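Local atomic coordinates of malate synthase (Haloferax volcanii, PDB entry 3OYZ), a protein that catalyses the condensation of acetyl-CoA with glyoxylate and the hydrolysis of the malyl-CoA intermediate to malate and CoA, a magnesium-dependent step of the glyoxylate cycle. Residues F14-T19 with V45-N50; P83-H88 with H117-P122. All blocks are in the same frame, centred on the assembly; numbering follows the deposited sequence.

Both interactions lie in the TIM barrel, in series along the chain: 14-19 with 45-50 closes before 83-88 with 117-122 opens, and their centres are about 10 Å apart. Interaction 1 pairs the neighbouring parallel strands 13-18 and 45-49; interaction 2 sets the loop after strand 80-81 against strand 118-121, linking the two outermost strands counted in the sheet. They touch directly. Arg-84 NH2 forms a salt bridge with Asp-49 OD2 at 2.7 Å, and the Arg-84 backbone N probably bonds to the O of Pro-48. Acetyl-CoA spans both: interaction 1 holds its adenine and part of its pantetheine arm, interaction 2 its acetyl carbonyl beside pyruvate.

Interaction 1: F14-T19 with V45-N50; sequences FFTSPT and VWVPDN. With ACO (acetyl coenzyme *a), chain B.
Val-47 CG2 sits over one face of the Phe-14 ring, offset toward its rim, 3.7 Å from the ring centroid in a CH-pi contact. Val-45 CG1 packs against Phe-14 CD1, and Thr-16 CG2 lies beside Val-47 CB and CG1, the two side chains pointing the same way. On the other face of the sheet the Phe-15 and Trp-46 rings meet obliquely, planes at 39°, with Phe-15 CD2 3.8 Å from Trp-46 CD1. Four backbone hydrogen bonds join the strands, Phe-15 and Ser-17 alternating as donor and acceptor with Val-45, Val-47 and Asp-49. This is the parallel pairing of a beta-alpha-beta unit of the TIM barrel, helix 29-36 making the crossover. Chi1 of 176° sets Trp-46 CG anti to the backbone N; farther out, NE1 of the indole gives a nearly straight, in-plane bond to Ser-17 OG (3.0 Å, 174°). That hydroxyl in turn donates to N1A of the adenine at 2.8 Å; an alanine in place of Trp-46 would probably leave it without its donor and freer to turn away from the adenine. The adenine N6A donates to Thr-16 O at 2.9 Å, while Thr-16 OG1 donates to the pantetheine carbonyl O5P at 2.8 Å and also bonds to Trp-257. At the C-terminal ends of the segments, Thr-19 OG1 donates to Asn-50 OD1 at 2.9 Å, in the plane of the amide carbonyl.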
loop_
_atom_site.group_PDB
_atom_site.type_symbol
_atom_site.label_atom_id
_atom_site.label_comp_id
_atom_site.label_asym_id
_atom_site.label_seq_id
_atom_site.Cartn_x
_atom_site.Cartn_y
_atom_site.Cartn_z
ATOM N N PHE A 14 -19.516 -1.969 -14.754
ATOM C CA PHE A 14 -19.464 -0.570 -15.142
ATOM C C PHE A 14 -19.072 -0.726 -16.583
ATOM O O PHE A 14 -17.895 -0.976 -16.895
ATOM C CB PHE A 14 -18.330 0.099 -14.280
ATOM C CG PHE A 14 -18.061 1.550 -14.567
ATOM C CD1 PHE A 14 -18.674 2.563 -13.837
ATOM C CD2 PHE A 14 -17.055 1.892 -15.446
ATOM C CE1 PHE A 14 -18.406 3.902 -14.096
ATOM C CE2 PHE A 14 -16.736 3.207 -15.672
ATOM C CZ PHE A 14 -17.387 4.234 -14.998
ATOM N N PHE A 15 -20.024 -0.575 -17.512
ATOM C CA PHE A 15 -19.711 -0.898 -18.932
ATOM C C PHE A 15 -19.629 0.315 -19.820
ATOM O O PHE A 15 -20.623 1.015 -19.866
ATOM C CB PHE A 15 -20.966 -1.664 -19.444
ATOM C CG PHE A 15 -20.927 -2.127 -20.894
ATOM C CD1 PHE A 15 -19.759 -2.563 -21.494
ATOM C CD2 PHE A 15 -22.141 -2.277 -21.601
ATOM C CE1 PHE A 15 -19.733 -2.999 -22.861
ATOM C CE2 PHE A 15 -22.156 -2.741 -22.950
ATOM C CZ PHE A 15 -20.945 -3.133 -23.564
ATOM N N THR A 16 -18.530 0.623 -20.493
ATOM C CA THR A 16 -18.539 1.798 -21.342
ATOM C C THR A 16 -18.852 1.445 -22.824
ATOM O O THR A 16 -18.332 0.444 -23.330
ATOM C CB THR A 16 -17.163 2.431 -21.375
ATOM O OG1 THR A 16 -16.244 1.341 -21.415
ATOM C CG2 THR A 16 -16.907 3.264 -20.002
ATOM N N SER A 17 -19.540 2.352 -23.523
ATOM C CA SER A 17 -19.814 2.222 -24.970
ATOM C C SER A 17 -19.430 3.485 -25.740
ATOM O O SER A 17 -19.765 4.591 -25.349
ATOM C CB SER A 17 -21.307 1.976 -25.175
ATOM O OG SER A 17 -21.665 0.741 -24.560
ATOM N N PRO A 18 -18.734 3.362 -26.874
ATOM C CA PRO A 18 -18.427 4.594 -27.619
ATOM C C PRO A 18 -19.717 5.315 -28.034
ATOM O O PRO A 18 -20.724 4.666 -28.304
ATOM C CB PRO A 18 -17.649 4.100 -28.834
ATOM C CG PRO A 18 -17.127 2.778 -28.416
ATOM C CD PRO A 18 -18.147 2.162 -27.490
ATOM N N THR A 19 -19.757 6.643 -28.026
ATOM C CA THR A 19 -21.033 7.318 -28.234
ATOM C C THR A 19 -21.235 7.669 -29.728
ATOM O O THR A 19 -22.354 7.967 -30.142
ATOM C CB THR A 19 -21.041 8.626 -27.454
ATOM O OG1 THR A 19 -19.904 9.326 -27.961
ATOM C CG2 THR A 19 -20.795 8.333 -25.970
ATOM N N VAL A 45 -24.257 -0.608 -14.186
ATOM C CA VAL A 45 -24.024 0.810 -14.498
ATOM C C VAL A 45 -23.554 0.828 -15.910
ATOM O O VAL A 45 -22.579 0.193 -16.277
ATOM C CB VAL A 45 -22.964 1.531 -13.515
ATOM C CG1 VAL A 45 -22.570 2.826 -14.101
ATOM C CG2 VAL A 45 -23.665 1.877 -12.265
ATOM N N TRP A 46 -24.253 1.607 -16.728
ATOM C CA TRP A 46 -23.880 1.674 -18.105
ATOM C C TRP A 46 -23.347 3.067 -18.382
ATOM O O TRP A 46 -23.971 4.038 -17.998
ATOM C CB TRP A 46 -25.140 1.406 -18.991
ATOM C CG TRP A 46 -24.790 1.564 -20.456
ATOM C CD1 TRP A 46 -23.653 1.143 -21.082
ATOM C CD2 TRP A 46 -25.569 2.227 -21.458
ATOM N NE1 TRP A 46 -23.675 1.511 -22.412
ATOM C CE2 TRP A 46 -24.826 2.212 -22.647
ATOM C CE3 TRP A 46 -26.850 2.829 -21.458
ATOM C CZ2 TRP A 46 -25.339 2.703 -23.875
ATOM C CZ3 TRP A 46 -27.307 3.437 -22.659
ATOM C CH2 TRP A 46 -26.553 3.347 -23.841
ATOM N N VAL A 47 -22.216 3.165 -19.049
ATOM C CA VAL A 47 -21.546 4.446 -19.267
ATOM C C VAL A 47 -21.400 4.791 -20.746
ATOM O O VAL A 47 -20.412 4.432 -21.397
ATOM C CB VAL A 47 -20.141 4.370 -18.553
ATOM C CG1 VAL A 47 -19.424 5.704 -18.601
ATOM C CG2 VAL A 47 -20.390 3.952 -17.112
ATOM N N PRO A 48 -22.366 5.542 -21.302
ATOM C CA PRO A 48 -22.001 6.024 -22.623
ATOM C C PRO A 48 -20.789 6.938 -22.541
ATOM O O PRO A 48 -20.852 7.982 -21.891
ATOM C CB PRO A 48 -23.194 6.908 -22.995
ATOM C CG PRO A 48 -24.393 6.276 -22.319
ATOM C CD PRO A 48 -23.802 5.752 -20.981
ATOM N N ASP A 49 -19.751 6.624 -23.276
ATOM C CA ASP A 49 -18.465 7.236 -23.083
ATOM C C ASP A 49 -18.052 8.225 -24.108
ATOM O O ASP A 49 -17.374 7.828 -25.036
ATOM C CB ASP A 49 -17.429 6.132 -22.939
ATOM C CG ASP A 49 -16.087 6.623 -22.465
ATOM O OD1 ASP A 49 -15.968 7.812 -22.139
ATOM O OD2 ASP A 49 -15.134 5.817 -22.513
ATOM N N ASN A 50 -18.301 9.510 -23.841
ATOM C CA ASN A 50 -17.823 10.580 -24.677
ATOM C C ASN A 50 -16.359 10.946 -24.577
ATOM O O ASN A 50 -15.921 11.879 -25.259
ATOM C CB ASN A 50 -18.689 11.828 -24.485
ATOM C CG ASN A 50 -18.965 12.544 -25.839
ATOM O OD1 ASN A 50 -19.238 11.889 -26.859
ATOM N ND2 ASN A 50 -18.888 13.857 -25.843
HETATM N N1A ACO B . -20.670 -1.200 -26.347
HETATM C C2A ACO B . -21.666 -1.584 -27.168
HETATM N N3A ACO B . -21.511 -2.628 -28.001
HETATM C C4A ACO B . -20.359 -3.341 -28.089
HETATM C C5A ACO B . -19.249 -2.943 -27.196
HETATM C C6A ACO B . -19.447 -1.777 -26.316
HETATM N N6A ACO B . -18.384 -1.415 -25.548
HETATM N N7A ACO B . -18.218 -3.763 -27.441
HETATM C C8A ACO B . -18.615 -4.607 -28.423
HETATM N N9A ACO B . -19.891 -4.393 -28.770
HETATM C C1B ACO B . -20.615 -5.193 -29.811
HETATM C C2B ACO B . -19.632 -5.489 -30.935
HETATM O O2B ACO B . -19.629 -4.391 -31.846
HETATM C C3B ACO B . -20.162 -6.784 -31.519
HETATM O O3B ACO B . -21.272 -6.340 -32.305
HETATM P P3B ACO B . -21.934 -7.134 -33.588
HETATM O O7A ACO B . -23.172 -7.690 -32.902
HETATM O O8A ACO B . -20.816 -8.092 -33.943
HETATM O O9A ACO B . -22.176 -6.103 -34.667
HETATM C C4B ACO B . -20.661 -7.509 -30.280
HETATM O O4B ACO B . -21.035 -6.488 -29.345
HETATM C C5B ACO B . -19.564 -8.348 -29.635
HETATM O O5B ACO B . -18.350 -7.603 -29.750
HETATM P P1A ACO B . -16.913 -8.253 -29.458
HETATM O O1A ACO B . -16.480 -9.287 -30.447
HETATM O O2A ACO B . -17.024 -8.762 -28.050
HETATM O O3A ACO B . -15.783 -7.120 -29.480
HETATM P P2A ACO B . -15.252 -6.464 -30.842
HETATM O O4A ACO B . -16.564 -6.261 -31.529
HETATM O O5A ACO B . -13.996 -7.211 -31.241
HETATM O O6A ACO B . -14.653 -5.003 -30.452
HETATM C CBP ACO B . -13.694 -3.272 -28.990
HETATM C CCP ACO B . -13.702 -4.748 -29.406
HETATM C CDP ACO B . -13.341 -2.374 -30.174
HETATM C CEP ACO B . -12.591 -3.113 -27.952
HETATM C CAP ACO B . -15.055 -2.798 -28.463
HETATM O OAP ACO B . -15.452 -3.808 -27.546
HETATM C C9P ACO B . -15.014 -1.475 -27.726
HETATM O O9P ACO B . -14.843 -0.425 -28.354
HETATM N N8P ACO B . -15.138 -1.532 -26.389
HETATM C C7P ACO B . -15.123 -0.296 -25.619
HETATM C C6P ACO B . -13.729 0.341 -25.506
HETATM C C5P ACO B . -13.874 1.432 -24.460
HETATM O O5P ACO B . -14.960 1.611 -23.912
HETATM N N4P ACO B . -12.759 2.098 -24.166
HETATM C C3P ACO B . -12.665 3.148 -23.167
HETATM C C2P ACO B . -12.832 2.600 -21.748
HETATM S S1P ACO B . -11.149 2.212 -21.364
HETATM C C ACO B . -10.328 3.616 -20.927
HETATM O O ACO B . -10.739 4.735 -21.165
HETATM C CH3 ACO B . -9.000 3.433 -20.260
#

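Interaction 2: P83-H88 with H117-P122; sequences PRMVWH and HGFVIP. With ACO (acetyl coenzyme *a), chain B; PYR (pyruvic acid), chain C.
Arg-84 passes Val-120 and Pro-122 on its way to the substrates. Its CB lies 4.0 Å from Val-120 CB, and CG packs near Val-120 O and Pro-122 CD. Chi1 of 176° puts CG anti to the backbone N; CD then meets Val-120 CG1 at 3.9 Å and the CB of Pro-122 a little farther off. The chain bends at chi3 (78°), beyond which the guanidinium presents its edge to both ligands. Arg-84 NH1 donates to PYR O3, the keto oxygen of pyruvate, at 2.8 Å. Arg-84 NH2 donates to ACO O, the acetyl oxygen of acetyl-CoA, at 2.9 Å, and both acceptors lie in the guanidinium plane. NH2 also forms salt bridges with Asp-49 and Glu-51, which probably hold the group in place and balance its charge. Behind it, Val-120 N donates to Pro-83 O and Met-85 N to Val-120 O, two bonds from the residues before and after Arg-84 that make its single backbone bridge with Val-120. Phe-119 CD1 takes Met-85 CG at 3.6 Å; the sulfur completes an oblique Met-aromatic contact, SD 4.8 Å from the ring centroid. Farther along, Ile-121 CG2 rides over one face of the Trp-87 indole, while Trp-87 NE1 bonds to Asp-129. Pro-122 CD abuts Met-85 O at 3.0 Å, a buried carbonyl with no hydrogen-bond partner. The loop thus carries on from strand 80-81 and bridges the end of strand 45-49 to strand 118-121, where the barrel closes, bringing the acetyl-CoA- and glyoxylate-binding arginine into the malate synthase active site, where pyruvate sits next to magnesium.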
loop_
_atom_site.group_PDB
_atom_site.type_symbol
_atom_site.label_atom_id
_atom_site.label_comp_id
_atom_site.label_asym_id
_atom_site.label_seq_id
_atom_site.Cartn_x
_atom_site.Cartn_y
_atom_site.Cartn_z
ATOM N N PRO A 83 -23.373 8.794 -18.101
ATOM C CA PRO A 83 -22.420 8.983 -19.173
ATOM C C PRO A 83 -21.063 9.623 -18.766
ATOM O O PRO A 83 -21.044 10.437 -17.819
ATOM C CB PRO A 83 -23.135 10.026 -20.070
ATOM C CG PRO A 83 -24.546 9.884 -19.828
ATOM C CD PRO A 83 -24.604 9.578 -18.312
ATOM N N ARG A 84 -19.970 9.281 -19.425
ATOM C CA ARG A 84 -18.666 9.890 -19.117
ATOM C C ARG A 84 -18.466 11.107 -20.018
ATOM O O ARG A 84 -18.468 10.967 -21.252
ATOM C CB ARG A 84 -17.502 8.885 -19.250
ATOM C CG ARG A 84 -16.076 9.543 -19.008
ATOM C CD ARG A 84 -15.053 8.549 -18.561
ATOM N NE ARG A 84 -14.543 7.751 -19.685
ATOM C CZ ARG A 84 -13.405 7.070 -19.695
ATOM N NH1 ARG A 84 -12.522 7.036 -18.665
ATOM N NH2 ARG A 84 -13.086 6.457 -20.812
ATOM N N MET A 85 -18.208 12.266 -19.395
ATOM C CA MET A 85 -17.906 13.517 -20.064
ATOM C C MET A 85 -16.386 13.710 -20.151
ATOM O O MET A 85 -15.595 13.094 -19.400
ATOM C CB MET A 85 -18.551 14.661 -19.257
ATOM C CG MET A 85 -20.018 14.357 -19.026
ATOM S SD MET A 85 -21.039 14.826 -20.501
ATOM C CE MET A 85 -20.983 13.276 -21.381
ATOM N N VAL A 86 -15.956 14.675 -20.951
ATOM C CA VAL A 86 -14.511 14.946 -20.920
ATOM C C VAL A 86 -14.167 15.823 -19.699
ATOM O O VAL A 86 -15.056 16.507 -19.196
ATOM C CB VAL A 86 -13.955 15.609 -22.198
ATOM C CG1 VAL A 86 -14.111 14.642 -23.384
ATOM C CG2 VAL A 86 -14.686 16.924 -22.504
ATOM N N TRP A 87 -12.947 15.708 -19.201
ATOM C CA TRP A 87 -12.459 16.555 -18.080
ATOM C C TRP A 87 -10.954 16.429 -17.996
ATOM O O TRP A 87 -10.336 15.432 -18.387
ATOM C CB TRP A 87 -13.098 16.110 -16.747
ATOM C CG TRP A 87 -12.754 16.945 -15.527
ATOM C CD1 TRP A 87 -11.679 16.767 -14.656
ATOM C CD2 TRP A 87 -13.490 18.085 -15.050
ATOM N NE1 TRP A 87 -11.741 17.741 -13.669
ATOM C CE2 TRP A 87 -12.845 18.528 -13.866
ATOM C CE3 TRP A 87 -14.655 18.734 -15.487
ATOM C CZ2 TRP A 87 -13.307 19.615 -13.130
ATOM C CZ3 TRP A 87 -15.139 19.825 -14.759
ATOM C CH2 TRP A 87 -14.376 20.314 -13.662
ATOM N N HIS A 88 -10.277 17.452 -17.484
ATOM C CA HIS A 88 -8.912 17.128 -17.118
ATOM C C HIS A 88 -8.492 18.198 -16.101
ATOM O O HIS A 88 -8.679 19.396 -16.303
ATOM C CB HIS A 88 -7.929 17.162 -18.313
ATOM C CG HIS A 88 -6.648 16.434 -18.070
ATOM N ND1 HIS A 88 -5.676 16.919 -17.208
ATOM C CD2 HIS A 88 -6.145 15.294 -18.622
ATOM C CE1 HIS A 88 -4.639 16.093 -17.227
ATOM N NE2 HIS A 88 -4.885 15.124 -18.091
ATOM N N HIS A 117 -28.819 8.928 -14.183
ATOM C CA HIS A 117 -28.667 9.026 -12.751
ATOM C C HIS A 117 -27.451 9.914 -12.366
ATOM O O HIS A 117 -27.349 10.243 -11.179
ATOM C CB HIS A 117 -28.398 7.645 -12.168
ATOM C CG HIS A 117 -29.633 6.920 -11.710
ATOM N ND1 HIS A 117 -30.550 6.382 -12.595
ATOM C CD2 HIS A 117 -30.049 6.569 -10.474
ATOM C CE1 HIS A 117 -31.512 5.777 -11.918
ATOM N NE2 HIS A 117 -31.226 5.870 -10.628
ATOM N N GLY A 118 -26.507 10.140 -13.277
ATOM C CA GLY A 118 -25.338 11.007 -12.954
ATOM C C GLY A 118 -24.320 10.948 -14.062
ATOM O O GLY A 118 -24.629 10.536 -15.208
ATOM N N PHE A 119 -23.114 11.478 -13.818
ATOM C CA PHE A 119 -22.121 11.558 -14.866
ATOM C C PHE A 119 -20.795 11.089 -14.238
ATOM O O PHE A 119 -20.634 11.140 -13.001
ATOM C CB PHE A 119 -21.971 12.983 -15.407
ATOM C CG PHE A 119 -23.137 13.463 -16.282
ATOM C CD1 PHE A 119 -23.121 13.186 -17.629
ATOM C CD2 PHE A 119 -24.235 14.130 -15.735
ATOM C CE1 PHE A 119 -24.210 13.538 -18.436
ATOM C CE2 PHE A 119 -25.282 14.562 -16.530
ATOM C CZ PHE A 119 -25.273 14.196 -17.895
ATOM N N VAL A 120 -19.877 10.667 -15.093
ATOM C CA VAL A 120 -18.606 10.111 -14.702
ATOM C C VAL A 120 -17.589 11.123 -15.242
ATOM O O VAL A 120 -17.673 11.569 -16.409
ATOM C CB VAL A 120 -18.358 8.725 -15.321
ATOM C CG1 VAL A 120 -16.893 8.297 -15.088
ATOM C CG2 VAL A 120 -19.409 7.661 -14.889
ATOM N N ILE A 121 -16.688 11.553 -14.339
ATOM C CA ILE A 121 -15.636 12.533 -14.587
ATOM C C ILE A 121 -14.249 11.908 -14.509
ATOM O O ILE A 121 -13.761 11.425 -13.448
ATOM C CB ILE A 121 -15.786 13.752 -13.571
ATOM C CG1 ILE A 121 -17.240 14.227 -13.486
ATOM C CG2 ILE A 121 -14.805 14.935 -13.814
ATOM C CD1 ILE A 121 -17.873 14.755 -14.838
ATOM N N PRO A 122 -13.563 11.991 -15.652
ATOM C CA PRO A 122 -12.272 11.401 -15.746
ATOM C C PRO A 122 -11.195 12.430 -15.349
ATOM O O PRO A 122 -11.428 13.616 -15.278
ATOM C CB PRO A 122 -12.159 11.121 -17.244
ATOM C CG PRO A 122 -12.774 12.404 -17.836
ATOM C CD PRO A 122 -14.029 12.488 -16.973
HETATM N N1A ACO B . -20.670 -1.200 -26.347
HETATM C C2A ACO B . -21.666 -1.584 -27.168
HETATM N N3A ACO B . -21.511 -2.628 -28.001
HETATM C C4A ACO B . -20.359 -3.341 -28.089
HETATM C C5A ACO B . -19.249 -2.943 -27.196
HETATM C C6A ACO B . -19.447 -1.777 -26.316
HETATM N N6A ACO B . -18.384 -1.415 -25.548
HETATM N N7A ACO B . -18.218 -3.763 -27.441
HETATM C C8A ACO B . -18.615 -4.607 -28.423
HETATM N N9A ACO B . -19.891 -4.393 -28.770
HETATM C C1B ACO B . -20.615 -5.193 -29.811
HETATM C C2B ACO B . -19.632 -5.489 -30.935
HETATM O O2B ACO B . -19.629 -4.391 -31.846
HETATM C C3B ACO B . -20.162 -6.784 -31.519
HETATM O O3B ACO B . -21.272 -6.340 -32.305
HETATM P P3B ACO B . -21.934 -7.134 -33.588
HETATM O O7A ACO B . -23.172 -7.690 -32.902
HETATM O O8A ACO B . -20.816 -8.092 -33.943
HETATM O O9A ACO B . -22.176 -6.103 -34.667
HETATM C C4B ACO B . -20.661 -7.509 -30.280
HETATM O O4B ACO B . -21.035 -6.488 -29.345
HETATM C C5B ACO B . -19.564 -8.348 -29.635
HETATM O O5B ACO B . -18.350 -7.603 -29.750
HETATM P P1A ACO B . -16.913 -8.253 -29.458
HETATM O O1A ACO B . -16.480 -9.287 -30.447
HETATM O O2A ACO B . -17.024 -8.762 -28.050
HETATM O O3A ACO B . -15.783 -7.120 -29.480
HETATM P P2A ACO B . -15.252 -6.464 -30.842
HETATM O O4A ACO B . -16.564 -6.261 -31.529
HETATM O O5A ACO B . -13.996 -7.211 -31.241
HETATM O O6A ACO B . -14.653 -5.003 -30.452
HETATM C CBP ACO B . -13.694 -3.272 -28.990
HETATM C CCP ACO B . -13.702 -4.748 -29.406
HETATM C CDP ACO B . -13.341 -2.374 -30.174
HETATM C CEP ACO B . -12.591 -3.113 -27.952
HETATM C CAP ACO B . -15.055 -2.798 -28.463
HETATM O OAP ACO B . -15.452 -3.808 -27.546
HETATM C C9P ACO B . -15.014 -1.475 -27.726
HETATM O O9P ACO B . -14.843 -0.425 -28.354
HETATM N N8P ACO B . -15.138 -1.532 -26.389
HETATM C C7P ACO B . -15.123 -0.296 -25.619
HETATM C C6P ACO B . -13.729 0.341 -25.506
HETATM C C5P ACO B . -13.874 1.432 -24.460
HETATM O O5P ACO B . -14.960 1.611 -23.912
HETATM N N4P ACO B . -12.759 2.098 -24.166
HETATM C C3P ACO B . -12.665 3.148 -23.167
HETATM C C2P ACO B . -12.832 2.600 -21.748
HETATM S S1P ACO B . -11.149 2.212 -21.364
HETATM C C ACO B . -10.328 3.616 -20.927
HETATM O O ACO B . -10.739 4.735 -21.165
HETATM C CH3 ACO B . -9.000 3.433 -20.260
HETATM C C PYR C . -8.135 4.505 -17.948
HETATM O O PYR C . -7.423 5.552 -18.118
HETATM O OXT PYR C . -7.665 3.408 -17.470
HETATM C CA PYR C . -9.505 4.638 -18.172
HETATM O O3 PYR C . -10.001 5.789 -18.531
HETATM C CB PYR C . -10.415 3.493 -17.921
#